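Local structure of SCO1/SenC family lipoprotein (Bacillus anthracis, 4HDE) at residues A[136-141]-A[147-152]; A[52-57]-A[156-161]; A[37-42]-A[117-122]. The protein is a thioredoxin-like lipoprotein of the SCO1/SenC family, whose members probably deliver copper during cytochrome c oxidase assembly. All coordinates share one frame; numbering follows the deposited sequence. Where two conformers were deposited one is given.

Contact 1: residues A[136-141]-A[147-152]; sequences SFYLID and MKKYSG
F137 lays its ring flat over G152, whose CA stands 3.5 Å from the ring centroid and only 11° off the normal, a CH-pi contact. With CG anti to its carbonyl carbon (chi1 -68°), the phenyl is placed over G152, and glycine, having no side chain, lets its CA lie directly against the ring face. On the same face of the sheet L139 and Y150 run across each other at a slant: CB of L139 lies near the plane of the phenol, at its edge, 4.0 Å from CE2 of Y150, while the Y150 hydroxyl is held by D164. The opposite face pairs Y138 and K149 alongside one another, CE1 of Y138 3.7 Å from CG of K149; the lysine's aliphatic part suits this job, and its CG also lies against OG of S136. Between the strands, F137 and Y150 exchange two backbone bonds, N of F137 reaching O of Y150 at 2.8 Å. Further on, O of L139 takes N of M147 (selenomethionine) at 2.7 Å and, weakly, N of K148. Two residues thus face L139, making a classic beta bulge in the antiparallel hairpin that edges the thioredoxin-like sheet.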
loop_
_atom_site.group_PDB
_atom_site.type_symbol
_atom_site.label_atom_id
_atom_site.label_comp_id
_atom_site.label_asym_id
_atom_site.label_seq_id
_atom_site.Cartn_x
_atom_site.Cartn_y
_atom_site.Cartn_z
ATOM N N SER A 136 -0.720 8.937 -0.724
ATOM C CA SER A 136 -1.790 8.435 -1.592
ATOM C C SER A 136 -2.052 6.945 -1.410
ATOM O O SER A 136 -1.202 6.200 -0.912
ATOM C CB SER A 136 -1.447 8.679 -3.065
ATOM O OG SER A 136 -1.334 10.060 -3.348
ATOM N N PHE A 137 -3.240 6.517 -1.829
ATOM C CA PHE A 137 -3.520 5.109 -2.081
ATOM C C PHE A 137 -3.488 4.916 -3.602
ATOM O O PHE A 137 -4.001 5.751 -4.340
ATOM C CB PHE A 137 -4.918 4.719 -1.589
ATOM C CG PHE A 137 -5.099 4.725 -0.082
ATOM C CD1 PHE A 137 -4.019 4.820 0.799
ATOM C CD2 PHE A 137 -6.381 4.588 0.445
ATOM C CE1 PHE A 137 -4.230 4.817 2.180
ATOM C CE2 PHE A 137 -6.597 4.581 1.813
ATOM C CZ PHE A 137 -5.527 4.688 2.681
ATOM N N TYR A 138 -2.912 3.812 -4.057
ATOM C CA TYR A 138 -2.813 3.506 -5.480
ATOM C C TYR A 138 -3.539 2.218 -5.807
ATOM O O TYR A 138 -3.346 1.210 -5.132
ATOM C CB TYR A 138 -1.344 3.354 -5.880
ATOM C CG TYR A 138 -0.510 4.568 -5.576
ATOM C CD1 TYR A 138 -0.378 5.596 -6.499
ATOM C CD2 TYR A 138 0.146 4.688 -4.364
ATOM C CE1 TYR A 138 0.396 6.713 -6.215
ATOM C CE2 TYR A 138 0.912 5.798 -4.071
ATOM C CZ TYR A 138 1.031 6.802 -4.994
ATOM O OH TYR A 138 1.803 7.905 -4.696
ATOM N N LEU A 139 -4.356 2.250 -6.853
ATOM C CA LEU A 139 -5.071 1.069 -7.322
ATOM C C LEU A 139 -4.314 0.467 -8.497
ATOM O O LEU A 139 -4.089 1.140 -9.505
ATOM C CB LEU A 139 -6.500 1.429 -7.735
ATOM C CG LEU A 139 -7.371 0.286 -8.251
ATOM C CD1 LEU A 139 -7.623 -0.726 -7.153
ATOM C CD2 LEU A 139 -8.685 0.839 -8.791
ATOM N N ILE A 140 -3.950 -0.805 -8.361
ATOM C CA ILE A 140 -3.167 -1.524 -9.361
ATOM C C ILE A 140 -4.019 -2.658 -9.928
ATOM O O ILE A 140 -4.680 -3.383 -9.179
ATOM C CB ILE A 140 -1.855 -2.071 -8.745
ATOM C CG1 ILE A 140 -0.977 -0.911 -8.267
ATOM C CG2 ILE A 140 -1.067 -2.875 -9.745
ATOM C CD1 ILE A 140 -0.894 -0.767 -6.773
ATOM N N ASP A 141 -4.022 -2.801 -11.249
ATOM C CA ASP A 141 -4.888 -3.801 -11.877
ATOM C C ASP A 141 -4.219 -5.174 -12.012
ATOM O O ASP A 141 -3.060 -5.367 -11.617
ATOM C CB ASP A 141 -5.440 -3.298 -13.218
ATOM C CG ASP A 141 -4.397 -3.278 -14.335
ATOM O OD1 ASP A 141 -3.239 -3.711 -14.137
ATOM O OD2 ASP A 141 -4.771 -2.841 -15.447
HETATM N N MSE A 147 -3.255 2.148 -11.923
HETATM C CA MSE A 147 -4.338 2.715 -12.702
HETATM C C MSE A 147 -4.940 3.983 -12.103
HETATM O O MSE A 147 -5.381 4.849 -12.846
HETATM C CB MSE A 147 -5.415 1.659 -12.978
HETATM C CG MSE A 147 -4.883 0.457 -13.772
HETATM SE SE MSE A 147 -4.053 0.902 -15.495
HETATM C CE MSE A 147 -5.567 0.492 -16.647
ATOM N N LYS A 148 -4.957 4.094 -10.775
ATOM C CA LYS A 148 -5.580 5.247 -10.120
ATOM C C LYS A 148 -4.837 5.624 -8.852
ATOM O O LYS A 148 -4.224 4.772 -8.207
ATOM C CB LYS A 148 -7.040 4.930 -9.762
ATOM C CG LYS A 148 -7.962 4.701 -10.953
ATOM C CD LYS A 148 -8.177 6.012 -11.677
ATOM C CE LYS A 148 -9.491 6.053 -12.416
ATOM N NZ LYS A 148 -9.850 7.464 -12.727
ATOM N N LYS A 149 -4.909 6.905 -8.502
ATOM C CA LYS A 149 -4.340 7.456 -7.282
ATOM C C LYS A 149 -5.432 8.228 -6.537
ATOM O O LYS A 149 -6.204 8.970 -7.160
ATOM C CB LYS A 149 -3.184 8.405 -7.638
ATOM C CG LYS A 149 -2.452 9.025 -6.448
ATOM C CD LYS A 149 -1.398 10.035 -6.888
ATOM C CE LYS A 149 -1.993 11.433 -6.980
ATOM N NZ LYS A 149 -0.964 12.466 -7.284
ATOM N N TYR A 150 -5.485 8.080 -5.216
ATOM C CA TYR A 150 -6.492 8.752 -4.388
ATOM C C TYR A 150 -5.826 9.222 -3.112
ATOM O O TYR A 150 -4.791 8.687 -2.734
ATOM C CB TYR A 150 -7.608 7.793 -3.975
ATOM C CG TYR A 150 -8.118 6.858 -5.041
ATOM C CD1 TYR A 150 -9.180 7.211 -5.856
ATOM C CD2 TYR A 150 -7.566 5.594 -5.193
ATOM C CE1 TYR A 150 -9.665 6.329 -6.824
ATOM C CE2 TYR A 150 -8.041 4.710 -6.146
ATOM C CZ TYR A 150 -9.091 5.081 -6.949
ATOM O OH TYR A 150 -9.557 4.188 -7.890
ATOM N N SER A 151 -6.409 10.191 -2.416
ATOM C CA SER A 151 -5.838 10.571 -1.129
ATOM C C SER A 151 -6.102 9.516 -0.056
ATOM O O SER A 151 -7.231 9.064 0.134
ATOM C CB SER A 151 -6.356 11.925 -0.656
ATOM O OG SER A 151 -5.770 12.253 0.599
ATOM N N GLY A 152 -5.050 9.140 0.665
ATOM C CA GLY A 152 -5.191 8.220 1.776
ATOM C C GLY A 152 -5.397 8.911 3.109
ATOM O O GLY A 152 -5.546 8.249 4.130
#

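Contact 2: residues A[52-57]-A[156-161]; sequences TANMAK and TPYEDI
Y158 reaches from the first turn of helix 158-169 to helix 48-64 and lies between K57 and T156, bringing together two helices of the thioredoxin-like fold that lie on the same face of the central sheet, the face carrying F137 and Y150. P157 takes the N-cap position of the later helix and is the centre of an inverse gamma turn, which carries the chain from T156 into the helix.

The apolar part of the contact is a sandwich around the phenol. K57 crosses the ring at about a right angle, and its CD sits 4.1 Å from the Y158 ring centroid as a CH-pi contact, displaced toward the rim. Its CG stands anti to the backbone N (chi1 -179°), and the methylenes continue extended until a bend at chi4; the long chain can therefore traverse the face while NZ, 5.5 Å from the centroid, adds at most a weak cation-pi attraction. A lysine suits this exposed place because its methylenes cover an aromatic face while its ammonium can remain near solvent. On the opposite face CG2 of T156 lies 3.7 Å above the Y158 ring plane, a small methyl group close to the start of the helix.

The polar part gathers round N54. Its amide plane stands 82° from the phenol plane, and its ND2 is engaged by O of G152, just as OG1 of T156 is engaged by O of S151. Both side chains thereby tie helix and loop to the end of strand 146-151. OD1 of N54 and OH of Y158 do not bond directly. Instead, a water lying in the ring plane gives a hydrogen bond to OD1 of N54 at 3.1 Å and shares another with OH of Y158 at 2.7 Å.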
loop_
_atom_site.group_PDB
_atom_site.type_symbol
_atom_site.label_atom_id
_atom_site.label_comp_id
_atom_site.label_asym_id
_atom_site.label_seq_id
_atom_site.Cartn_x
_atom_site.Cartn_y
_atom_site.Cartn_z
ATOM N N THR A 52 -3.719 4.223 7.814
ATOM C CA THR A 52 -3.933 2.802 7.974
ATOM C C THR A 52 -5.372 2.527 8.401
ATOM O O THR A 52 -5.986 1.568 7.924
ATOM C CB THR A 52 -2.917 2.203 8.949
ATOM O OG1 THR A 52 -1.588 2.484 8.469
ATOM C CG2 THR A 52 -3.095 0.704 9.036
ATOM N N ALA A 53 -5.934 3.371 9.263
ATOM C CA ALA A 53 -7.348 3.235 9.601
ATOM C C ALA A 53 -8.225 3.424 8.360
ATOM O O ALA A 53 -9.258 2.753 8.200
ATOM C CB ALA A 53 -7.731 4.221 10.677
ATOM N N ASN A 54 -7.837 4.347 7.486
ATOM C CA ASN A 54 -8.598 4.566 6.257
ATOM C C ASN A 54 -8.500 3.359 5.325
ATOM O O ASN A 54 -9.486 2.932 4.718
ATOM C CB ASN A 54 -8.135 5.836 5.545
ATOM C CG ASN A 54 -8.421 7.089 6.340
ATOM O OD1 ASN A 54 -9.260 7.098 7.241
ATOM N ND2 ASN A 54 -7.719 8.165 6.012
HETATM N N MSE A 55 -7.314 2.784 5.220
HETATM C CA MSE A 55 -7.166 1.579 4.445
HETATM C C MSE A 55 -7.992 0.438 5.046
HETATM O O MSE A 55 -8.591 -0.345 4.314
HETATM C CB MSE A 55 -5.694 1.201 4.303
HETATM C CG MSE A 55 -5.482 -0.004 3.386
HETATM SE SE MSE A 55 -3.650 -0.277 2.783
HETATM C CE MSE A 55 -3.649 0.994 1.296
ATOM N N ALA A 56 -8.055 0.355 6.374
ATOM C CA ALA A 56 -8.894 -0.658 7.019
ATOM C C ALA A 56 -10.387 -0.462 6.713
ATOM O O ALA A 56 -11.130 -1.435 6.549
ATOM C CB ALA A 56 -8.650 -0.669 8.512
ATOM N N LYS A 57 -10.834 0.786 6.634
ATOM C CA LYS A 57 -12.223 1.061 6.278
ATOM C C LYS A 57 -12.472 0.590 4.847
ATOM O O LYS A 57 -13.489 -0.052 4.567
ATOM C CB LYS A 57 -12.536 2.547 6.423
ATOM C CG LYS A 57 -13.982 2.888 6.078
ATOM C CD LYS A 57 -14.376 4.278 6.567
ATOM C CE LYS A 57 -15.746 4.680 6.033
ATOM N NZ LYS A 57 -16.833 3.736 6.421
ATOM N N THR A 156 -10.596 10.666 1.838
ATOM C CA THR A 156 -10.442 9.460 1.035
ATOM C C THR A 156 -11.776 9.126 0.345
ATOM O O THR A 156 -12.807 9.001 1.009
ATOM C CB THR A 156 -9.980 8.288 1.907
ATOM O OG1 THR A 156 -8.707 8.605 2.486
ATOM C CG2 THR A 156 -9.859 7.019 1.084
ATOM N N PRO A 157 -11.770 9.009 -0.992
ATOM C CA PRO A 157 -13.037 8.857 -1.717
ATOM C C PRO A 157 -13.444 7.387 -1.821
ATOM O O PRO A 157 -13.328 6.773 -2.894
ATOM C CB PRO A 157 -12.705 9.424 -3.094
ATOM C CG PRO A 157 -11.263 9.092 -3.281
ATOM C CD PRO A 157 -10.636 9.225 -1.906
ATOM N N TYR A 158 -13.955 6.842 -0.725
ATOM C CA TYR A 158 -14.207 5.404 -0.647
ATOM C C TYR A 158 -15.110 4.912 -1.768
ATOM O O TYR A 158 -14.857 3.863 -2.354
ATOM C CB TYR A 158 -14.813 5.020 0.697
ATOM C CG TYR A 158 -13.895 5.324 1.858
ATOM C CD1 TYR A 158 -12.808 4.502 2.144
ATOM C CD2 TYR A 158 -14.115 6.429 2.672
ATOM C CE1 TYR A 158 -11.971 4.771 3.199
ATOM C CE2 TYR A 158 -13.267 6.711 3.730
ATOM C CZ TYR A 158 -12.201 5.870 3.986
ATOM O OH TYR A 158 -11.357 6.134 5.036
ATOM N N GLU A 159 -16.161 5.668 -2.061
ATOM C CA GLU A 159 -17.107 5.271 -3.095
ATOM C C GLU A 159 -16.473 5.243 -4.487
ATOM O O GLU A 159 -16.753 4.339 -5.272
ATOM C CB GLU A 159 -18.341 6.178 -3.064
ATOM C CG GLU A 159 -19.160 6.057 -1.791
ATOM C CD GLU A 159 -18.591 6.851 -0.617
ATOM O OE1 GLU A 159 -17.675 7.678 -0.822
ATOM O OE2 GLU A 159 -19.072 6.647 0.516
ATOM N N ASP A 160 -15.626 6.226 -4.793
ATOM C CA ASP A 160 -14.865 6.245 -6.049
ATOM C C ASP A 160 -13.987 5.005 -6.178
ATOM O O ASP A 160 -13.928 4.370 -7.234
ATOM C CB ASP A 160 -13.948 7.478 -6.112
ATOM C CG ASP A 160 -14.669 8.756 -6.526
ATOM O OD1 ASP A 160 -15.906 8.753 -6.647
ATOM O OD2 ASP A 160 -13.975 9.784 -6.719
ATOM N N ILE A 161 -13.269 4.684 -5.109
ATOM C CA ILE A 161 -12.379 3.527 -5.122
ATOM C C ILE A 161 -13.155 2.233 -5.336
ATOM O O ILE A 161 -12.772 1.411 -6.171
ATOM C CB ILE A 161 -11.539 3.442 -3.837
ATOM C CG1 ILE A 161 -10.735 4.738 -3.653
ATOM C CG2 ILE A 161 -10.609 2.229 -3.909
ATOM C CD1 ILE A 161 -9.991 4.836 -2.335
HETATM O O HOH W 1 -11.694 8.595 6.162
#

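Contact 3: residues A[37-42]-A[117-122]; sequences ADFMFT and DNFQSL
Strand 35-40, the middle strand of the central sheet, meets the C-terminal end of helix 108-119 through a buried edge-to-face pair of phenylalanines. F39 supplies the edge and F119 the face: the planes stand at 74° and the centroids are 5.2 Å apart. F39 leads with its CE2-CZ edge. CZ comes within 3.5 Å of CD2 of F119, whereas CE2 rides 3.6 Å above the F119 ring plane, displaced toward the rim on the CG side. The two rings, each with CG anti to its own carbonyl carbon (chi1 -69° for F39, -66° for F119), meet in the space between the strand and the helix end.

In this thioredoxin-like fold the helix packs on one face of the sheet, and helix 48-64 covers the other, where D38 touches M55. The alternation of a strand thus gives F39 and A37 to the F119 side. A37 is small enough to let the phenyl settle close to the strand: its CB lies 4.3 Å from CE1 of F119. Y138, on the neighbouring strand, makes a second edge-to-face pair with F119, and the ring of F74 meets F39.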
loop_
_atom_site.group_PDB
_atom_site.type_symbol
_atom_site.label_atom_id
_atom_site.label_comp_id
_atom_site.label_asym_id
_atom_site.label_seq_id
_atom_site.Cartn_x
_atom_site.Cartn_y
_atom_site.Cartn_z
ATOM N N ALA A 37 -2.108 -0.043 -2.899
ATOM C CA ALA A 37 -0.824 0.182 -2.230
ATOM C C ALA A 37 -0.782 1.527 -1.499
ATOM O O ALA A 37 -1.341 2.530 -1.967
ATOM C CB ALA A 37 0.303 0.118 -3.236
ATOM N N ASP A 38 -0.111 1.541 -0.348
ATOM C CA ASP A 38 0.332 2.789 0.249
ATOM C C ASP A 38 1.749 2.652 0.815
ATOM O O ASP A 38 2.317 1.555 0.831
ATOM C CB ASP A 38 -0.688 3.332 1.271
ATOM C CG ASP A 38 -0.741 2.534 2.564
ATOM O OD1 ASP A 38 -0.192 1.421 2.632
ATOM O OD2 ASP A 38 -1.375 3.026 3.541
ATOM N N PHE A 39 2.297 3.783 1.255
ATOM C CA PHE A 39 3.629 3.878 1.860
ATOM C C PHE A 39 3.476 4.450 3.260
ATOM O O PHE A 39 2.753 5.423 3.455
ATOM C CB PHE A 39 4.531 4.773 1.008
ATOM C CG PHE A 39 4.900 4.163 -0.311
ATOM C CD1 PHE A 39 6.096 3.482 -0.458
ATOM C CD2 PHE A 39 4.049 4.254 -1.406
ATOM C CE1 PHE A 39 6.448 2.902 -1.672
ATOM C CE2 PHE A 39 4.398 3.673 -2.625
ATOM C CZ PHE A 39 5.599 2.994 -2.752
HETATM N N MSE A 40 4.159 3.859 4.229
HETATM C CA MSE A 40 4.018 4.271 5.622
HETATM C C MSE A 40 5.207 3.807 6.446
HETATM O O MSE A 40 6.117 3.170 5.932
HETATM C CB MSE A 40 2.734 3.693 6.207
HETATM C CG MSE A 40 2.564 2.204 5.947
HETATM SE SE MSE A 40 1.776 1.267 7.452
HETATM C CE MSE A 40 3.362 1.110 8.567
ATOM N N PHE A 41 5.222 4.167 7.723
ATOM C CA PHE A 41 6.242 3.655 8.634
ATOM C C PHE A 41 5.693 3.619 10.046
ATOM O O PHE A 41 4.836 4.424 10.399
ATOM C CB PHE A 41 7.586 4.407 8.525
ATOM C CG PHE A 41 7.551 5.847 8.974
ATOM C CD1 PHE A 41 8.227 6.254 10.120
ATOM C CD2 PHE A 41 6.894 6.801 8.213
ATOM C CE1 PHE A 41 8.207 7.587 10.515
ATOM C CE2 PHE A 41 6.880 8.133 8.600
ATOM C CZ PHE A 41 7.519 8.520 9.747
ATOM N N THR A 42 6.163 2.672 10.850
ATOM C CA THR A 42 5.523 2.423 12.141
ATOM C C THR A 42 5.822 3.474 13.200
ATOM O O THR A 42 5.060 3.612 14.153
ATOM C CB THR A 42 5.826 1.013 12.713
ATOM O OG1 THR A 42 7.170 0.951 13.196
ATOM C CG2 THR A 42 5.603 -0.059 11.655
ATOM N N ASP A 117 10.570 5.513 -8.798
ATOM C CA ASP A 117 10.492 4.987 -10.153
ATOM C C ASP A 117 9.138 4.392 -10.494
ATOM O O ASP A 117 8.734 4.388 -11.660
ATOM C CB ASP A 117 11.595 3.951 -10.385
ATOM C CG ASP A 117 12.953 4.588 -10.586
ATOM O OD1 ASP A 117 13.012 5.832 -10.671
ATOM O OD2 ASP A 117 13.958 3.851 -10.675
ATOM N N ASN A 118 8.439 3.896 -9.485
ATOM C CA ASN A 118 7.169 3.210 -9.711
ATOM C C ASN A 118 5.942 4.015 -9.318
ATOM O O ASN A 118 4.883 3.881 -9.929
ATOM C CB ASN A 118 7.171 1.875 -8.987
ATOM C CG ASN A 118 8.251 0.959 -9.496
ATOM O OD1 ASN A 118 8.117 0.362 -10.562
ATOM N ND2 ASN A 118 9.353 0.873 -8.758
ATOM N N PHE A 119 6.081 4.848 -8.296
ATOM C CA PHE A 119 4.940 5.588 -7.779
ATOM C C PHE A 119 5.123 7.103 -7.814
ATOM O O PHE A 119 4.288 7.831 -7.277
ATOM C CB PHE A 119 4.593 5.108 -6.371
ATOM C CG PHE A 119 4.095 3.691 -6.332
ATOM C CD1 PHE A 119 2.740 3.415 -6.472
ATOM C CD2 PHE A 119 4.975 2.633 -6.178
ATOM C CE1 PHE A 119 2.277 2.119 -6.454
ATOM C CE2 PHE A 119 4.524 1.335 -6.163
ATOM C CZ PHE A 119 3.165 1.074 -6.292
ATOM N N GLN A 120 6.189 7.569 -8.464
ATOM C CA GLN A 120 6.448 8.998 -8.619
ATOM C C GLN A 120 6.331 9.739 -7.299
ATOM O O GLN A 120 5.794 10.846 -7.239
ATOM C CB GLN A 120 5.494 9.599 -9.652
ATOM C CG GLN A 120 5.462 8.809 -10.939
ATOM C CD GLN A 120 4.779 9.546 -12.063
ATOM O OE1 GLN A 120 4.418 10.715 -11.927
ATOM N NE2 GLN A 120 4.602 8.866 -13.191
ATOM N N SER A 121 6.862 9.130 -6.248
ATOM C CA SER A 121 6.748 9.668 -4.902
ATOM C C SER A 121 8.114 9.724 -4.214
ATOM O O SER A 121 8.838 8.725 -4.181
ATOM C CB SER A 121 5.784 8.803 -4.089
ATOM O OG SER A 121 5.526 9.363 -2.817
ATOM N N LEU A 122 8.449 10.883 -3.663
ATOM C CA LEU A 122 9.716 11.077 -2.971
ATOM C C LEU A 122 9.693 10.437 -1.592
ATOM O O LEU A 122 8.721 10.571 -0.852
ATOM C CB LEU A 122 10.018 12.569 -2.824
ATOM C CG LEU A 122 11.270 12.921 -2.017
ATOM C CD1 LEU A 122 12.527 12.535 -2.777
ATOM C CD2 LEU A 122 11.294 14.403 -1.668
#

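In the fold
Contacts 1 and 3 share the mixed central sheet, in which strand 35-40 lies beside strand 136-140 and the latter beside 146-151; their centres are about 11 Å apart, joined by the backbone bond from A37 to Y138. Contact 2 is about 10 Å from contact 1 and about 17 Å from contact 3, centre to centre. Along the chain, strand 35-40 leads to helix 48-64, then helix 108-119, the hairpin and finally helix 158-169. Contacts 2 and 3 therefore interlock, while the hairpin of contact 1 falls wholly between the two segments of contact 2. Contact 2 lies on one face of the sheet and the helix of contact 3 on the other, covering both sides as in the thioredoxin fold.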